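Local coordinates for type C neurotoxin (Clostridium botulinum, PDB 3PME), which probably recognises nerve-cell membranes through this receptor-binding domain, with gangliosides and phosphatidylethanolamine as likely partners, before the toxin enters the neuron, at residues V27-D32 with D50-N55; D42-S47 with M192-D197; T89-I94 with I179-D184; S98-C103 with V173-T178. All blocks are in the same frame, centred on the assembly; numbering follows the deposited sequence.

Interaction 1. Residues V27-D32 with D50-N55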
loop_
_atom_site.group_PDB
_atom_site.type_symbol
_atom_site.label_atom_id
_atom_site.label_comp_id
_atom_site.label_asym_id
_atom_site.label_seq_id
_atom_site.Cartn_x
_atom_site.Cartn_y
_atom_site.Cartn_z
ATOM N N VAL A 27 13.218 -24.293 -3.561
ATOM C CA VAL A 27 13.062 -23.124 -2.708
ATOM C C VAL A 27 13.327 -23.540 -1.270
ATOM O O VAL A 27 12.528 -24.256 -0.667
ATOM C CB VAL A 27 11.648 -22.534 -2.825
ATOM C CG1 VAL A 27 11.483 -21.323 -1.907
ATOM C CG2 VAL A 27 11.340 -22.167 -4.275
ATOM N N ARG A 28 14.463 -23.118 -0.731
ATOM C CA ARG A 28 14.816 -23.482 0.633
ATOM C C ARG A 28 14.839 -22.261 1.530
ATOM O O ARG A 28 15.427 -21.241 1.187
ATOM C CB ARG A 28 16.175 -24.178 0.678
ATOM C CG ARG A 28 16.566 -24.629 2.075
ATOM C CD ARG A 28 17.868 -25.417 2.078
ATOM N NE ARG A 28 19.043 -24.556 1.954
ATOM C CZ ARG A 28 19.753 -24.411 0.840
ATOM N NH1 ARG A 28 19.416 -25.069 -0.261
ATOM N NH2 ARG A 28 20.808 -23.605 0.824
ATOM N N LEU A 29 14.202 -22.371 2.690
ATOM C CA LEU A 29 14.168 -21.264 3.634
ATOM C C LEU A 29 15.128 -21.488 4.794
ATOM O O LEU A 29 15.064 -22.513 5.477
ATOM C CB LEU A 29 12.746 -21.027 4.150
ATOM C CG LEU A 29 11.815 -20.239 3.220
ATOM C CD1 LEU A 29 11.377 -21.081 2.029
ATOM C CD2 LEU A 29 10.610 -19.736 3.985
ATOM N N GLU A 30 16.019 -20.525 5.001
ATOM C CA GLU A 30 16.939 -20.547 6.129
ATOM C C GLU A 30 16.525 -19.496 7.147
ATOM O O GLU A 30 15.890 -18.500 6.801
ATOM C CB GLU A 30 18.371 -20.289 5.666
ATOM C CG GLU A 30 18.918 -21.340 4.723
ATOM C CD GLU A 30 20.401 -21.170 4.477
ATOM O OE1 GLU A 30 20.984 -22.007 3.752
ATOM O OE2 GLU A 30 20.983 -20.199 5.009
ATOM N N GLY A 31 16.881 -19.719 8.407
ATOM C CA GLY A 31 16.484 -18.803 9.456
ATOM C C GLY A 31 14.989 -18.868 9.688
ATOM O O GLY A 31 14.366 -19.911 9.501
ATOM N N ASP A 32 14.412 -17.738 10.078
ATOM C CA ASP A 32 13.019 -17.709 10.491
ATOM C C ASP A 32 12.204 -16.781 9.602
ATOM O O ASP A 32 11.581 -15.829 10.078
ATOM C CB ASP A 32 12.923 -17.268 11.953
ATOM C CG ASP A 32 13.896 -18.016 12.851
ATOM O OD1 ASP A 32 14.046 -19.249 12.678
ATOM O OD2 ASP A 32 14.516 -17.368 13.725
ATOM N N ASP A 50 17.679 -14.553 8.203
ATOM C CA ASP A 50 16.524 -14.940 7.402
ATOM C C ASP A 50 16.911 -14.954 5.925
ATOM O O ASP A 50 17.246 -13.915 5.372
ATOM C CB ASP A 50 15.376 -13.944 7.600
ATOM C CG ASP A 50 14.983 -13.772 9.054
ATOM O OD1 ASP A 50 15.412 -14.593 9.898
ATOM O OD2 ASP A 50 14.233 -12.811 9.347
ATOM N N LYS A 51 16.862 -16.120 5.284
ATOM C CA LYS A 51 17.166 -16.201 3.852
ATOM C C LYS A 51 16.257 -17.166 3.114
ATOM O O LYS A 51 15.878 -18.207 3.642
ATOM C CB LYS A 51 18.607 -16.652 3.621
ATOM C CG LYS A 51 19.669 -15.741 4.185
ATOM C CD LYS A 51 21.039 -16.193 3.713
ATOM C CE LYS A 51 22.136 -15.352 4.335
ATOM N NZ LYS A 51 21.894 -13.906 4.088
ATOM N N ILE A 52 15.918 -16.822 1.879
ATOM C CA ILE A 52 15.285 -17.777 0.990
ATOM C C ILE A 52 16.284 -18.064 -0.119
ATOM O O ILE A 52 16.747 -17.147 -0.785
ATOM C CB ILE A 52 13.998 -17.227 0.381
ATOM C CG1 ILE A 52 13.002 -16.848 1.483
ATOM C CG2 ILE A 52 13.394 -18.252 -0.576
ATOM C CD1 ILE A 52 11.706 -16.255 0.955
ATOM N N ILE A 53 16.643 -19.329 -0.295
ATOM C CA ILE A 53 17.589 -19.700 -1.340
ATOM C C ILE A 53 16.827 -20.397 -2.450
ATOM O O ILE A 53 16.178 -21.420 -2.218
ATOM C CB ILE A 53 18.663 -20.669 -0.813
ATOM C CG1 ILE A 53 19.282 -20.155 0.492
ATOM C CG2 ILE A 53 19.711 -20.952 -1.892
ATOM C CD1 ILE A 53 19.702 -18.725 0.458
ATOM N N VAL A 54 16.878 -19.838 -3.653
ATOM C CA VAL A 54 16.192 -20.437 -4.792
ATOM C C VAL A 54 17.213 -20.968 -5.788
ATOM O O VAL A 54 18.068 -20.226 -6.247
ATOM C CB VAL A 54 15.270 -19.420 -5.494
ATOM C CG1 VAL A 54 14.549 -20.063 -6.675
ATOM C CG2 VAL A 54 14.260 -18.833 -4.499
ATOM N N ASN A 55 17.139 -22.259 -6.096
ATOM C CA ASN A 55 17.972 -22.833 -7.149
ATOM C C ASN A 55 17.114 -23.249 -8.331
ATOM O O ASN A 55 16.331 -24.194 -8.235
ATOM C CB ASN A 55 18.744 -24.043 -6.624
ATOM C CG ASN A 55 19.863 -23.654 -5.692
ATOM O OD1 ASN A 55 20.885 -23.130 -6.126
ATOM N ND2 ASN A 55 19.683 -23.915 -4.404
#

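Interaction 2. Residues D42-S47 with M192-D197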
loop_
_atom_site.group_PDB
_atom_site.type_symbol
_atom_site.label_atom_id
_atom_site.label_comp_id
_atom_site.label_asym_id
_atom_site.label_seq_id
_atom_site.Cartn_x
_atom_site.Cartn_y
_atom_site.Cartn_z
ATOM N N ASP A 42 3.430 -13.384 0.221
ATOM C CA ASP A 42 4.462 -12.512 0.786
ATOM C C ASP A 42 5.470 -13.236 1.666
ATOM O O ASP A 42 5.261 -14.380 2.073
ATOM C CB ASP A 42 3.885 -11.244 1.459
ATOM C CG ASP A 42 3.376 -11.473 2.865
ATOM O OD1 ASP A 42 3.769 -12.448 3.544
ATOM O OD2 ASP A 42 2.577 -10.624 3.308
ATOM N N PHE A 43 6.599 -12.578 1.892
ATOM C CA PHE A 43 7.574 -13.031 2.856
ATOM C C PHE A 43 8.285 -11.829 3.452
ATOM O O PHE A 43 8.374 -10.768 2.825
ATOM C CB PHE A 43 8.541 -14.083 2.283
ATOM C CG PHE A 43 9.244 -13.672 1.015
ATOM C CD1 PHE A 43 8.692 -13.961 -0.227
ATOM C CD2 PHE A 43 10.474 -13.041 1.067
ATOM C CE1 PHE A 43 9.349 -13.610 -1.399
ATOM C CE2 PHE A 43 11.144 -12.688 -0.106
ATOM C CZ PHE A 43 10.577 -12.976 -1.334
ATOM N N LYS A 44 8.750 -11.985 4.682
ATOM C CA LYS A 44 9.327 -10.892 5.434
ATOM C C LYS A 44 10.796 -11.170 5.694
ATOM O O LYS A 44 11.167 -12.269 6.118
ATOM C CB LYS A 44 8.577 -10.757 6.763
ATOM C CG LYS A 44 8.965 -9.565 7.609
ATOM C CD LYS A 44 8.190 -9.573 8.930
ATOM C CE LYS A 44 8.513 -8.355 9.773
ATOM N NZ LYS A 44 7.779 -8.393 11.070
ATOM N N LEU A 45 11.632 -10.173 5.430
ATOM C CA LEU A 45 13.037 -10.238 5.797
ATOM C C LEU A 45 13.258 -9.258 6.941
ATOM O O LEU A 45 13.161 -8.042 6.755
ATOM C CB LEU A 45 13.920 -9.896 4.599
ATOM C CG LEU A 45 13.624 -10.695 3.329
ATOM C CD1 LEU A 45 14.508 -10.232 2.178
ATOM C CD2 LEU A 45 13.806 -12.188 3.578
ATOM N N SER A 46 13.528 -9.785 8.133
ATOM C CA SER A 46 13.603 -8.942 9.327
ATOM C C SER A 46 14.828 -9.211 10.186
ATOM O O SER A 46 15.054 -8.523 11.182
ATOM C CB SER A 46 12.332 -9.087 10.169
ATOM O OG SER A 46 12.130 -10.427 10.593
ATOM N N SER A 47 15.618 -10.207 9.801
ATOM C CA SER A 47 16.820 -10.564 10.549
ATOM C C SER A 47 17.961 -10.993 9.635
ATOM O O SER A 47 17.740 -11.506 8.538
ATOM C CB SER A 47 16.515 -11.675 11.555
ATOM O OG SER A 47 17.714 -12.208 12.087
ATOM N N MET A 192 13.247 -3.814 8.509
ATOM C CA MET A 192 12.619 -4.995 7.940
ATOM C C MET A 192 11.997 -4.619 6.604
ATOM O O MET A 192 11.802 -3.449 6.312
ATOM C CB MET A 192 11.543 -5.532 8.893
ATOM C CG MET A 192 10.336 -4.594 9.067
ATOM S SD MET A 192 9.299 -5.011 10.483
ATOM C CE MET A 192 10.414 -4.620 11.825
ATOM N N LEU A 193 11.697 -5.624 5.793
ATOM C CA LEU A 193 10.974 -5.394 4.552
ATOM C C LEU A 193 10.167 -6.620 4.189
ATOM O O LEU A 193 10.419 -7.724 4.690
ATOM C CB LEU A 193 11.938 -5.048 3.409
ATOM C CG LEU A 193 12.892 -6.143 2.932
ATOM C CD1 LEU A 193 12.263 -6.999 1.856
ATOM C CD2 LEU A 193 14.170 -5.522 2.403
ATOM N N TRP A 194 9.208 -6.417 3.295
ATOM C CA TRP A 194 8.343 -7.480 2.807
ATOM C C TRP A 194 8.419 -7.464 1.299
ATOM O O TRP A 194 8.517 -6.396 0.694
ATOM C CB TRP A 194 6.881 -7.226 3.200
ATOM C CG TRP A 194 6.566 -7.226 4.667
ATOM C CD1 TRP A 194 5.935 -8.215 5.356
ATOM C CD2 TRP A 194 6.811 -6.166 5.614
ATOM N NE1 TRP A 194 5.783 -7.851 6.678
ATOM C CE2 TRP A 194 6.308 -6.600 6.862
ATOM C CE3 TRP A 194 7.395 -4.898 5.527
ATOM C CZ2 TRP A 194 6.390 -5.819 8.018
ATOM C CZ3 TRP A 194 7.475 -4.119 6.679
ATOM C CH2 TRP A 194 6.971 -4.589 7.913
ATOM N N ILE A 195 8.347 -8.649 0.702
ATOM C CA ILE A 195 8.229 -8.791 -0.746
ATOM C C ILE A 195 7.028 -9.687 -1.010
ATOM O O ILE A 195 6.724 -10.574 -0.207
ATOM C CB ILE A 195 9.499 -9.422 -1.334
ATOM C CG1 ILE A 195 10.647 -8.409 -1.277
ATOM C CG2 ILE A 195 9.275 -9.885 -2.793
ATOM C CD1 ILE A 195 12.013 -9.020 -1.554
ATOM N N ARG A 196 6.325 -9.470 -2.110
ATOM C CA ARG A 196 5.291 -10.430 -2.502
ATOM C C ARG A 196 5.233 -10.639 -4.005
ATOM O O ARG A 196 5.641 -9.781 -4.783
ATOM C CB ARG A 196 3.912 -10.031 -1.968
ATOM C CG ARG A 196 3.195 -8.949 -2.791
ATOM C CD ARG A 196 1.845 -8.707 -2.152
ATOM N NE ARG A 196 0.875 -8.044 -3.012
ATOM C CZ ARG A 196 0.616 -6.747 -2.974
ATOM N NH1 ARG A 196 1.280 -5.951 -2.139
ATOM N NH2 ARG A 196 -0.324 -6.240 -3.753
ATOM N N ASP A 197 4.707 -11.791 -4.395
ATOM C CA ASP A 197 4.449 -12.124 -5.789
ATOM C C ASP A 197 5.705 -12.012 -6.657
ATOM O O ASP A 197 5.687 -11.417 -7.734
ATOM C CB ASP A 197 3.291 -11.286 -6.347
ATOM C CG ASP A 197 1.978 -11.561 -5.631
ATOM O OD1 ASP A 197 1.419 -12.660 -5.821
ATOM O OD2 ASP A 197 1.511 -10.686 -4.884
#

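Interaction 3. Residues T89-I94 with I179-D184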
loop_
_atom_site.group_PDB
_atom_site.type_symbol
_atom_site.label_atom_id
_atom_site.label_comp_id
_atom_site.label_asym_id
_atom_site.label_seq_id
_atom_site.Cartn_x
_atom_site.Cartn_y
_atom_site.Cartn_z
ATOM N N THR A 89 22.202 -5.361 0.355
ATOM C CA THR A 89 21.807 -6.281 -0.703
ATOM C C THR A 89 20.600 -7.074 -0.223
ATOM O O THR A 89 20.629 -7.660 0.857
ATOM C CB THR A 89 22.954 -7.233 -1.086
ATOM O OG1 THR A 89 24.035 -6.469 -1.638
ATOM C CG2 THR A 89 22.487 -8.244 -2.125
ATOM N N ILE A 90 19.535 -7.086 -1.019
ATOM C CA ILE A 90 18.296 -7.751 -0.640
ATOM C C ILE A 90 18.040 -9.026 -1.448
ATOM O O ILE A 90 17.543 -10.020 -0.920
ATOM C CB ILE A 90 17.097 -6.805 -0.845
ATOM C CG1 ILE A 90 17.319 -5.501 -0.071
ATOM C CG2 ILE A 90 15.789 -7.490 -0.462
ATOM C CD1 ILE A 90 17.691 -5.710 1.350
ATOM N N ILE A 91 18.358 -8.990 -2.738
ATOM C CA ILE A 91 18.194 -10.172 -3.576
ATOM C C ILE A 91 19.500 -10.303 -4.327
ATOM O O ILE A 91 19.908 -9.370 -5.015
ATOM C CB ILE A 91 17.045 -10.023 -4.595
ATOM C CG1 ILE A 91 15.748 -9.583 -3.905
ATOM C CG2 ILE A 91 16.824 -11.337 -5.343
ATOM C CD1 ILE A 91 14.616 -9.293 -4.887
ATOM N N ASN A 92 20.174 -11.438 -4.180
ATOM C CA ASN A 92 21.521 -11.578 -4.729
ATOM C C ASN A 92 21.619 -12.721 -5.713
ATOM O O ASN A 92 21.326 -13.867 -5.371
ATOM C CB ASN A 92 22.520 -11.807 -3.597
ATOM C CG ASN A 92 23.951 -11.607 -4.032
ATOM O OD1 ASN A 92 24.233 -11.382 -5.211
ATOM N ND2 ASN A 92 24.870 -11.672 -3.075
ATOM N N SER A 93 22.027 -12.408 -6.937
ATOM C CA SER A 93 22.292 -13.433 -7.936
ATOM C C SER A 93 23.585 -13.083 -8.662
ATOM O O SER A 93 23.664 -13.168 -9.890
ATOM C CB SER A 93 21.117 -13.587 -8.908
ATOM O OG SER A 93 21.160 -14.839 -9.581
ATOM N N ILE A 94 24.575 -12.662 -7.876
ATOM C CA ILE A 94 25.938 -12.444 -8.356
ATOM C C ILE A 94 26.832 -13.570 -7.863
ATOM O O ILE A 94 26.917 -13.821 -6.661
ATOM C CB ILE A 94 26.531 -11.141 -7.810
ATOM C CG1 ILE A 94 25.697 -9.944 -8.245
ATOM C CG2 ILE A 94 27.992 -10.976 -8.275
ATOM C CD1 ILE A 94 25.722 -9.705 -9.694
ATOM N N ILE A 179 19.406 -17.761 -6.551
ATOM C CA ILE A 179 18.957 -16.435 -6.134
ATOM C C ILE A 179 18.808 -16.485 -4.636
ATOM O O ILE A 179 18.099 -17.351 -4.113
ATOM C CB ILE A 179 17.596 -16.078 -6.751
ATOM C CG1 ILE A 179 17.660 -16.167 -8.271
ATOM C CG2 ILE A 179 17.177 -14.668 -6.355
ATOM C CD1 ILE A 179 16.296 -16.087 -8.929
ATOM N N VAL A 180 19.469 -15.567 -3.937
ATOM C CA VAL A 180 19.365 -15.525 -2.480
ATOM C C VAL A 180 18.642 -14.266 -2.017
ATOM O O VAL A 180 19.124 -13.148 -2.249
ATOM C CB VAL A 180 20.755 -15.568 -1.821
ATOM C CG1 VAL A 180 20.635 -15.466 -0.300
ATOM C CG2 VAL A 180 21.505 -16.834 -2.239
ATOM N N PHE A 181 17.498 -14.456 -1.354
ATOM C CA PHE A 181 16.747 -13.359 -0.755
ATOM C C PHE A 181 17.180 -13.217 0.697
ATOM O O PHE A 181 17.181 -14.201 1.445
ATOM C CB PHE A 181 15.248 -13.648 -0.781
ATOM C CG PHE A 181 14.662 -13.694 -2.160
ATOM C CD1 PHE A 181 14.783 -14.832 -2.934
ATOM C CD2 PHE A 181 13.967 -12.604 -2.671
ATOM C CE1 PHE A 181 14.235 -14.880 -4.217
ATOM C CE2 PHE A 181 13.412 -12.652 -3.939
ATOM C CZ PHE A 181 13.546 -13.788 -4.712
ATOM N N GLY A 182 17.543 -12.005 1.104
ATOM C CA GLY A 182 17.903 -11.783 2.493
ATOM C C GLY A 182 18.925 -10.696 2.728
ATOM O O GLY A 182 19.709 -10.362 1.836
ATOM N N ILE A 183 18.920 -10.145 3.939
ATOM C CA ILE A 183 19.856 -9.093 4.318
ATOM C C ILE A 183 20.973 -9.649 5.192
ATOM O O ILE A 183 20.714 -10.239 6.242
ATOM C CB ILE A 183 19.135 -7.966 5.077
ATOM C CG1 ILE A 183 17.989 -7.415 4.229
ATOM C CG2 ILE A 183 20.112 -6.866 5.473
ATOM C CD1 ILE A 183 17.102 -6.430 4.966
ATOM N N ASP A 184 22.214 -9.459 4.754
ATOM C CA ASP A 184 23.381 -9.963 5.478
ATOM C C ASP A 184 23.945 -8.953 6.471
ATOM O O ASP A 184 24.539 -9.334 7.482
ATOM C CB ASP A 184 24.477 -10.397 4.503
ATOM C CG ASP A 184 24.533 -11.901 4.324
ATOM O OD1 ASP A 184 24.037 -12.629 5.210
ATOM O OD2 ASP A 184 25.087 -12.355 3.300
HETATM O O HOH W 1 22.666 -8.408 2.460
#

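Interaction 4. Residues S98-C103 with V173-T178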
loop_
_atom_site.group_PDB
_atom_site.type_symbol
_atom_site.label_atom_id
_atom_site.label_comp_id
_atom_site.label_asym_id
_atom_site.label_seq_id
_atom_site.Cartn_x
_atom_site.Cartn_y
_atom_site.Cartn_z
ATOM N N SER A 98 29.813 -11.743 -11.569
ATOM C CA SER A 98 28.815 -11.405 -12.580
ATOM C C SER A 98 27.408 -11.903 -12.212
ATOM O O SER A 98 27.254 -12.904 -11.521
ATOM C CB SER A 98 29.277 -11.935 -13.948
ATOM O OG SER A 98 28.449 -11.501 -15.008
ATOM N N GLY A 99 26.390 -11.187 -12.678
ATOM C CA GLY A 99 25.003 -11.567 -12.472
ATOM C C GLY A 99 24.177 -10.327 -12.201
ATOM O O GLY A 99 24.442 -9.256 -12.737
ATOM N N TRP A 100 23.165 -10.461 -11.356
ATOM C CA TRP A 100 22.327 -9.311 -11.007
ATOM C C TRP A 100 22.045 -9.296 -9.519
ATOM O O TRP A 100 22.169 -10.325 -8.849
ATOM C CB TRP A 100 21.011 -9.337 -11.785
ATOM C CG TRP A 100 20.191 -10.596 -11.581
ATOM C CD1 TRP A 100 20.282 -11.763 -12.288
ATOM C CD2 TRP A 100 19.167 -10.803 -10.600
ATOM N NE1 TRP A 100 19.372 -12.678 -11.809
ATOM C CE2 TRP A 100 18.670 -12.107 -10.779
ATOM C CE3 TRP A 100 18.611 -9.999 -9.595
ATOM C CZ2 TRP A 100 17.646 -12.639 -9.980
ATOM C CZ3 TRP A 100 17.594 -10.525 -8.810
ATOM C CH2 TRP A 100 17.127 -11.832 -9.008
ATOM N N LYS A 101 21.679 -8.123 -8.998
ATOM C CA LYS A 101 21.224 -8.034 -7.612
ATOM C C LYS A 101 20.298 -6.840 -7.427
ATOM O O LYS A 101 20.264 -5.922 -8.243
ATOM C CB LYS A 101 22.413 -7.952 -6.639
ATOM C CG LYS A 101 23.289 -6.718 -6.805
ATOM C CD LYS A 101 24.363 -6.654 -5.717
ATOM C CE LYS A 101 25.347 -5.531 -6.004
ATOM N NZ LYS A 101 26.467 -5.506 -5.024
ATOM N N LEU A 102 19.513 -6.891 -6.358
ATOM C CA LEU A 102 18.687 -5.769 -5.936
ATOM C C LEU A 102 19.179 -5.305 -4.581
ATOM O O LEU A 102 19.355 -6.117 -3.663
ATOM C CB LEU A 102 17.228 -6.185 -5.810
ATOM C CG LEU A 102 16.258 -5.073 -5.382
ATOM C CD1 LEU A 102 16.028 -4.095 -6.527
ATOM C CD2 LEU A 102 14.941 -5.680 -4.916
ATOM N N CYS A 103 19.399 -4.000 -4.454
ATOM C CA CYS A 103 19.818 -3.402 -3.184
ATOM C C CYS A 103 18.882 -2.286 -2.759
ATOM O O CYS A 103 18.121 -1.747 -3.563
ATOM C CB CYS A 103 21.222 -2.807 -3.298
ATOM S SG CYS A 103 22.467 -3.931 -3.918
ATOM N N VAL A 173 27.579 -11.199 -19.576
ATOM C CA VAL A 173 27.009 -11.406 -18.252
ATOM C C VAL A 173 26.815 -12.910 -18.072
ATOM O O VAL A 173 26.220 -13.571 -18.924
ATOM C CB VAL A 173 25.659 -10.676 -18.082
ATOM C CG1 VAL A 173 25.026 -11.055 -16.749
ATOM C CG2 VAL A 173 25.851 -9.166 -18.174
ATOM N N LYS A 174 27.360 -13.454 -16.990
ATOM C CA LYS A 174 27.172 -14.861 -16.661
ATOM C C LYS A 174 26.094 -14.911 -15.600
ATOM O O LYS A 174 26.330 -14.485 -14.474
ATOM C CB LYS A 174 28.484 -15.457 -16.122
ATOM C CG LYS A 174 28.394 -16.879 -15.580
ATOM C CD LYS A 174 28.021 -17.871 -16.659
ATOM C CE LYS A 174 28.020 -19.304 -16.132
ATOM N NZ LYS A 174 27.026 -19.460 -15.015
ATOM N N LEU A 175 24.916 -15.393 -15.976
ATOM C CA LEU A 175 23.816 -15.550 -15.024
ATOM C C LEU A 175 24.064 -16.768 -14.172
ATOM O O LEU A 175 24.682 -17.735 -14.616
ATOM C CB LEU A 175 22.482 -15.730 -15.746
ATOM C CG LEU A 175 22.019 -14.551 -16.598
ATOM C CD1 LEU A 175 20.805 -14.932 -17.423
ATOM C CD2 LEU A 175 21.757 -13.322 -15.725
ATOM N N ASP A 176 23.575 -16.715 -12.944
ATOM C CA ASP A 176 23.662 -17.850 -12.045
ATOM C C ASP A 176 22.278 -18.419 -11.744
ATOM O O ASP A 176 21.280 -17.691 -11.737
ATOM C CB ASP A 176 24.348 -17.443 -10.752
ATOM C CG ASP A 176 24.870 -18.634 -9.987
ATOM O OD1 ASP A 176 25.875 -19.230 -10.430
ATOM O OD2 ASP A 176 24.269 -18.990 -8.956
ATOM N N LYS A 177 22.229 -19.722 -11.476
ATOM C CA LYS A 177 20.963 -20.401 -11.217
ATOM C C LYS A 177 20.447 -20.175 -9.794
ATOM O O LYS A 177 19.298 -20.496 -9.497
ATOM C CB LYS A 177 21.105 -21.901 -11.469
ATOM C CG LYS A 177 21.924 -22.610 -10.410
ATOM C CD LYS A 177 22.348 -23.986 -10.884
ATOM C CE LYS A 177 23.052 -24.757 -9.778
ATOM N NZ LYS A 177 22.136 -25.008 -8.637
ATOM N N THR A 178 21.286 -19.621 -8.925
ATOM C CA THR A 178 20.900 -19.405 -7.527
ATOM C C THR A 178 20.512 -17.949 -7.265
ATOM O O THR A 178 21.197 -17.024 -7.713
ATOM C CB THR A 178 22.039 -19.793 -6.573
ATOM O OG1 THR A 178 22.384 -21.168 -6.787
ATOM C CG2 THR A 178 21.607 -19.602 -5.120
HETATM O O HOH W 2 19.623 -15.601 -12.408
#

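Interaction 1. Residues V27-D32 with D50-N55
An antiparallel pair at the margin of the concanavalin-like jelly roll forms this contact: strand 27-30 is an edge strand, lying against strand 51-55, which has 178-181 on its other side. Arg28 and Ile53 make a hydrogen-bonded pair, with Arg28 N to Ile53 O at 2.8 Å and Ile53 N to Arg28 O at 2.7 Å, both almost straight. Glu30 and Lys51 form the next such pair, but its two bonds differ: Lys51 O receives Glu30 N in its carbonyl plane, whereas Lys51 N meets Glu30 O from above the plane.

Val27, Leu29, Ile52 and Val54 share the face turned to the interior, where Leu10 and Leu8 of strand 6-13 touch the two valines. Ile52 sits between two neighbours there, its CG2 3.9 Å from Val27 CG1 and its CG1 packed beside Leu29 CG. The beta-branched Val27, Ile52 and Val54 favour extended backbone, and Leu29 adds apolar bulk.

The other face carries Arg28, Glu30, Lys51 and Ile53. The Arg28 chain leaves anti to its backbone N and bends at chi3 (77°), which lays one face of its guanidinium over Ile53 CB. Glu30 OE1 meets that guanidinium in plane at its edge, in a weak, salt-bridged bond from Arg28 NH2. Lys51 instead turns its end away to a salt bridge with Asp184. Beyond the strand, Gly31 adopts a positive phi (69°), which favours glycine, and a CB here would run into Asp50 CA. The contact ends with a weak bond from Asp32 N to Asp50 OD1, 3.3 Å long.

Interaction 2. Residues D42-S47 with M192-D197
Met192 enters segment 192-197 with CG in the crowded position between backbone N and carbonyl carbon (chi1 67°) and an extended chi2, which place SD 3.5 Å from Lys44 CE; its CB rests against Ser46 CB. Leu193 follows, exchanging both backbone bonds with Leu45, of which Leu45 N to Leu193 O is the shorter at 2.8 Å. On the face they share, the two leucines lie alongside each other, touching through their CD1 atoms, 3.9 Å apart, with Ile90 of strand 87-90 touching both.

Trp194 points to the other face. Lys44, extended throughout from a CG anti to its backbone N (chi1 -174°), runs over the indole, its CG 4.0 Å from the centroid of the five-membered ring in a CH-pi contact and its CE above CZ2. A long aliphatic chain ending in a charge suits such a place, covering a ring while remaining only partly buried. Strand 42-45 here adds antiparallel to strand 193-201, one of the long strands of the large sheet in the concanavalin-like jelly roll, and strand 68-77 flanks 193-201 as well.

Ile195 and Phe43 are the second hydrogen-bonded pair, with Phe43 N to Ile195 O at 2.9 Å nearly along the C=O axis. Phe43 CG is also in the crowded position (chi1 54°), so the ring leans over the neighbouring strand and receives Ile195 CB over its face, 4.1 Å from the centroid. Asp42 and Arg196 have the nearest CA atoms of the pairs, 4.0 Å apart, and their CB atoms touch at 3.6 Å. The carboxylate of Asp42 accepts from the backbone N of Thr37, Ile38 and Tyr39, while Arg196 NH2 donates to Gln217 O.

Interaction 3. Residues T89-I94 with I179-D184
The tight part of this contact is an isoleucine-rich face centred on Ile91, where strand 179-181 runs antiparallel to strand 92-94. Ile91 CG2, anti to its backbone N, presses on Ile179 CG2 at 3.5 Å, closer than usual van der Waals contact. The same methyl stands over the face of the Phe181 ring, 4.1 Å from its centroid, while CD1 touches CE2 of that ring. A separate tight spot lies at Ile90, whose CD1 is 3.4 Å from Ile183 CG1, with Leu193 touching both residues. Beta-branched residues suit these positions, offering methyls in two directions to a buried interior.

On the face opposite Ile91, Asn92 and Val180 are only partly exposed and hardly touch through side chains; their link is a backbone pair, with Asn92 N to Val180 O at 2.8 Å. The Asn92 side chain turns aside to form an Asx turn, OD1 accepting from Ile94 N. Gly182 N still donates a nearly straight bond to Ile90 O, but beyond it the two chains part and a water spans the gap, giving to Thr89 O and accepting from Asp184 N at 2.6 Å. Gly182 takes a phi (150°) that other residues rarely adopt.

Ile90 and Ile91 both face Leu102, a classic beta bulge where the chain turns a corner against strand 100-105. Strand 51-55 flanks 179-181 on its other edge, and Phe43 and Phe198 meet the Phe181 ring edge-to-face.

Interaction 4. Residues S98-C103 with V173-T178
Segment 173-178 has no regular strand structure and passes Ser98 and Gly99, with Gly99 nearest Leu175, their CA atoms 4.9 Å apart, at a corner that Gly99 turns with a phi of 141° that few other residues tolerate. One direct hydrogen bond joins the two segments: Lys174 N gives to Ser98 OG at 3.0 Å, with an N-H...O angle of 161°. Ser98 OG lies anti to its backbone N (chi1 -172°), which carries it across to the loop, and it also hydrogen-bonds Gln114 O. A small hydroxyl suits this buried spot, serving two backbone groups at once.

The loop leads from strand 160-166 into strand 178-181 of the concanavalin-like jelly roll, and here it passes the sheet of 100-105. Leu175 CD2 meets the Trp100 indole at its edge, near the ring plane, 4.1 Å from CD1. The indole N-H next to that edge reaches the loop through a water: Trp100 NE1 donates to it at 3.0 Å, and the water gives to Asp176 O. Lys174, bent at chi2 and chi4, folds over so that NZ donates to the carbonyl O of the following residue, Leu175, in its carbonyl plane. Asp176 OD2 accepts from Thr178 N at 3.0 Å, an Asx turn leading into the next strand.

From the N terminus, strand 26-30 comes first, and interaction 1 closes the shortest loop when 51-55 returns beside it. Within that loop lies 42-47, whose partner 192-197 arrives much later, so interactions 1 and 2 cross. Interaction 3, between 89-94 and 179-184, is nested inside the long loop of interaction 2, and interaction 4, 98-103 with 173-178, is nested within interaction 3. Interactions 1 and 3 meet through neighbouring strands 51-55 and 178-181, and Asn55 OD1 with Thr178 OG1 ties interaction 1 to interaction 4. Interactions 3 and 4 share the sheet of 100-105, while interaction 2 belongs to the large sheet and packs against interactions 1 and 3 through Phe43.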